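Local structure of SGNH-hydrolase family esterase (Altererythrobacter indicus, 7C2A) at residues I111-M116 and P135-K140. The protein hydrolyses ester bonds as an esterase of the SGNH-hydrolase family, possibly with lysophospholipase activity. Residues are numbered along the deposited sequence; the frame is centred on the assembly and turned at random. Where two conformers were deposited one is given.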
ATOM      1  N   ILE A 111       4.288 -15.606   4.304  1.00 10.36           N
ATOM      2  CA  ILE A 111       3.620 -14.331   4.064  1.00 11.27           C
ATOM      3  C   ILE A 111       3.765 -13.425   5.280  1.00  9.61           C
ATOM      4  O   ILE A 111       3.493 -13.843   6.414  1.00 10.93           O
ATOM      5  CB  ILE A 111       2.122 -14.538   3.788  1.00  9.80           C
ATOM      6  CG1 ILE A 111       1.902 -15.440   2.575  1.00 12.76           C
ATOM      7  CG2 ILE A 111       1.413 -13.196   3.610  1.00 12.16           C
ATOM      8  CD1 ILE A 111       0.516 -16.035   2.535  1.00 12.16           C
ATOM      9  N   LEU A 112       4.126 -12.171   5.031  1.00  9.52           N
ATOM     10  CA  LEU A 112       3.950 -11.082   5.983  1.00  9.79           C
ATOM     11  C   LEU A 112       2.979 -10.083   5.364  1.00  8.55           C
ATOM     12  O   LEU A 112       3.233  -9.554   4.275  1.00  9.70           O
ATOM     13  CB  LEU A 112       5.285 -10.408   6.294  1.00 10.09           C
ATOM     14  CG  LEU A 112       5.222  -9.182   7.204  1.00 10.38           C
ATOM     15  CD1 LEU A 112       4.677  -9.553   8.571  1.00 13.82           C
ATOM     16  CD2 LEU A 112       6.600  -8.549   7.323  1.00 12.18           C
ATOM     17  N   LEU A 113       1.873  -9.825   6.046  1.00  8.96           N
ATOM     18  CA  LEU A 113       0.845  -8.911   5.573  1.00  8.54           C
ATOM     19  C   LEU A 113       1.012  -7.552   6.239  1.00  9.26           C
ATOM     20  O   LEU A 113       1.088  -7.468   7.464  1.00 10.76           O
ATOM     21  CB  LEU A 113      -0.525  -9.489   5.919  1.00 11.30           C
ATOM     22  CG  LEU A 113      -1.764  -8.880   5.269  1.00 11.46           C
ATOM     23  CD1 LEU A 113      -1.731  -9.000   3.752  1.00 11.97           C
ATOM     24  CD2 LEU A 113      -3.021  -9.534   5.819  1.00 11.68           C
ATOM     25  N   MET A 114       1.050  -6.499   5.426  1.00  9.32           N
ATOM     26  CA  MET A 114       1.159  -5.111   5.949  1.00  9.40           C
ATOM     27  C   MET A 114      -0.262  -4.558   6.103  1.00  9.30           C
ATOM     28  O   MET A 114      -0.934  -4.336   5.083  1.00 10.27           O
ATOM     29  CB  MET A 114       1.968  -4.235   4.990  1.00 10.14           C
ATOM     30  CG  MET A 114       3.434  -4.644   4.904  1.00  9.99           C
ATOM     31  SD  MET A 114       4.195  -4.780   6.544  1.00 12.80           S
ATOM     32  CE  MET A 114       5.920  -4.510   6.141  1.00 12.64           C
ATOM     33  N   GLY A 115      -0.707  -4.374   7.347  1.00  9.20           N
ATOM     34  CA  GLY A 115      -2.070  -3.885   7.622  1.00  9.21           C
ATOM     35  C   GLY A 115      -2.275  -2.449   7.175  1.00  8.51           C
ATOM     36  O   GLY A 115      -1.428  -1.602   7.474  1.00 10.55           O
ATOM     37  N   MET A 116      -3.378  -2.197   6.473  1.00  9.62           N
ATOM     38  CA  MET A 116      -3.724  -0.824   6.027  1.00  9.97           C
ATOM     39  C   MET A 116      -4.890  -0.333   6.891  1.00 10.46           C
ATOM     40  O   MET A 116      -5.671  -1.168   7.360  1.00 10.42           O
ATOM     41  CB  MET A 116      -4.120  -0.792   4.548  1.00 10.28           C
ATOM     42  CG  MET A 116      -3.050  -1.359   3.618  1.00 10.69           C
ATOM     43  SD  MET A 116      -1.403  -0.610   3.801  1.00 13.78           S
ATOM     44  CE  MET A 116      -1.748   1.084   3.333  1.00 16.99           C
ATOM     45  N   PRO A 135      -6.615  -8.389   9.873  1.00 10.39           N
ATOM     46  CA  PRO A 135      -6.532  -9.474  10.864  1.00 11.66           C
ATOM     47  C   PRO A 135      -7.267 -10.722  10.425  1.00 12.07           C
ATOM     48  O   PRO A 135      -6.817 -11.838  10.722  1.00 12.96           O
ATOM     49  CB  PRO A 135      -7.141  -8.860  12.135  1.00 12.63           C
ATOM     50  CG  PRO A 135      -7.082  -7.402  11.938  1.00 16.73           C
ATOM     51  CD  PRO A 135      -7.155  -7.150  10.468  1.00 10.45           C
ATOM     52  N   TYR A 136      -8.374 -10.571   9.703  1.00 11.18           N
ATOM     53  CA  TYR A 136      -9.085 -11.735   9.200  1.00 11.23           C
ATOM     54  C   TYR A 136      -8.202 -12.534   8.247  1.00 12.00           C
ATOM     55  O   TYR A 136      -8.100 -13.765   8.351  1.00 12.80           O
ATOM     56  CB  TYR A 136     -10.368 -11.294   8.498  1.00 13.72           C
ATOM     57  CG  TYR A 136     -11.058 -12.423   7.781  1.00 16.68           C
ATOM     58  CD1 TYR A 136     -11.949 -13.252   8.452  1.00 19.29           C
ATOM     59  CD2 TYR A 136     -10.821 -12.662   6.438  1.00 16.39           C
ATOM     60  CE1 TYR A 136     -12.579 -14.292   7.804  1.00 23.36           C
ATOM     61  CE2 TYR A 136     -11.451 -13.705   5.779  1.00 20.41           C
ATOM     62  CZ  TYR A 136     -12.325 -14.509   6.473  1.00 19.31           C
ATOM     63  OH  TYR A 136     -12.954 -15.545   5.822  1.00 27.07           O
ATOM     64  N   LEU A 137      -7.567 -11.849   7.294  1.00 10.40           N
ATOM     65  CA  LEU A 137      -6.734 -12.531   6.309  1.00 11.09           C
ATOM     66  C   LEU A 137      -5.520 -13.179   6.955  1.00 10.41           C
ATOM     67  O   LEU A 137      -5.128 -14.289   6.572  1.00 11.93           O
ATOM     68  CB  LEU A 137      -6.273 -11.537   5.249  1.00 12.04           C
ATOM     69  CG  LEU A 137      -7.353 -11.027   4.298  1.00 12.29           C
ATOM     70  CD1 LEU A 137      -6.899  -9.726   3.634  1.00 13.27           C
ATOM     71  CD2 LEU A 137      -7.695 -12.084   3.253  1.00 16.51           C
ATOM     72  N   ALA A 138      -4.890 -12.488   7.910  1.00 11.36           N
ATOM     73  CA  ALA A 138      -3.703 -13.043   8.549  1.00 13.14           C
ATOM     74  C   ALA A 138      -4.033 -14.339   9.273  1.00 13.26           C
ATOM     75  O   ALA A 138      -3.270 -15.310   9.203  1.00 14.18           O
ATOM     76  CB  ALA A 138      -3.097 -12.018   9.508  1.00 14.32           C
ATOM     77  N   GLU A 139      -5.162 -14.376   9.977  0.59 13.61           N
ATOM     78  CA  GLU A 139      -5.565 -15.607  10.650  0.59 15.57           C
ATOM     79  C   GLU A 139      -5.875 -16.696   9.637  0.59 16.00           C
ATOM     80  O   GLU A 139      -5.404 -17.833   9.762  0.59 17.27           O
ATOM     81  CB  GLU A 139      -6.787 -15.339  11.528  0.59 16.31           C
ATOM     82  CG  GLU A 139      -7.019 -16.386  12.614  0.59 21.65           C
ATOM     83  CD  GLU A 139      -7.747 -17.621  12.108  0.59 24.93           C
ATOM     84  OE1 GLU A 139      -8.409 -17.538  11.052  0.59 26.65           O
ATOM     85  OE2 GLU A 139      -7.665 -18.675  12.777  0.59 28.89           O
ATOM     86  N   LYS A 140      -6.660 -16.360   8.615  1.00 15.25           N
ATOM     87  CA  LYS A 140      -7.128 -17.384   7.693  1.00 15.44           C
ATOM     88  C   LYS A 140      -5.974 -18.030   6.946  1.00 15.95           C
ATOM     89  O   LYS A 140      -5.971 -19.247   6.724  1.00 16.33           O
ATOM     90  CB  LYS A 140      -8.127 -16.773   6.718  1.00 16.52           C
ATOM     91  CG  LYS A 140      -8.687 -17.777   5.733  1.00 15.78           C
ATOM     92  CD  LYS A 140      -9.806 -17.183   4.903  1.00 17.99           C
ATOM     93  CE  LYS A 140     -10.266 -18.154   3.825  1.00 21.36           C
ATOM     94  NZ  LYS A 140     -11.450 -17.633   3.094  1.00 27.81           N
TER
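Leu113 reaches from strand 111-114 to Leu137 and Ala138 of helix 133-140, an element of the beta-alpha-beta crossover that leads to the neighbouring parallel strand 144-146. This layering of helix on parallel sheet belongs to the alpha/beta architecture of SGNH hydrolases. The contact is small, burying 107 Å² over both sides, and apolar: all three touching residues are buried.

Along the helix, two i to i+4 bonds, Glu139 N to Pro135 O at 3.1 Å and Lys140 N to Tyr136 O at 3.0 Å, show that the turn bearing the contact is alpha-helical. The tyrosine side chain itself lies against Arg94 of helix 90-106.

Leu137 comes next and starts out toward the strand from its CA. Its CB meets Leu113 CD2 at 3.9 Å, and the two side chains cross at about a right angle, consistent with one methyl meeting one methylene instead of a lengthwise overlap. On the strand side, Leu113 turns its CG anti to the backbone N (chi1 -167°), which extends the isobutyl group toward the helix. Leu137 also packs on Leu97 and Ser98 of helix 90-106, so it touches both the sheet and that helix.

Ala138 is the closest in backbone register, its CA 6.8 Å from Leu113 CA. Its methyl also touches Leu145, and Leu113 packs on Leu145 and Val77, so both residues share a neighbour on strand 144-146. The same CD2 methyl of Leu113 makes the approach to Ala138 as well, 4.1 Å from Ala138 N and 4.4 Å from Ala138 CB.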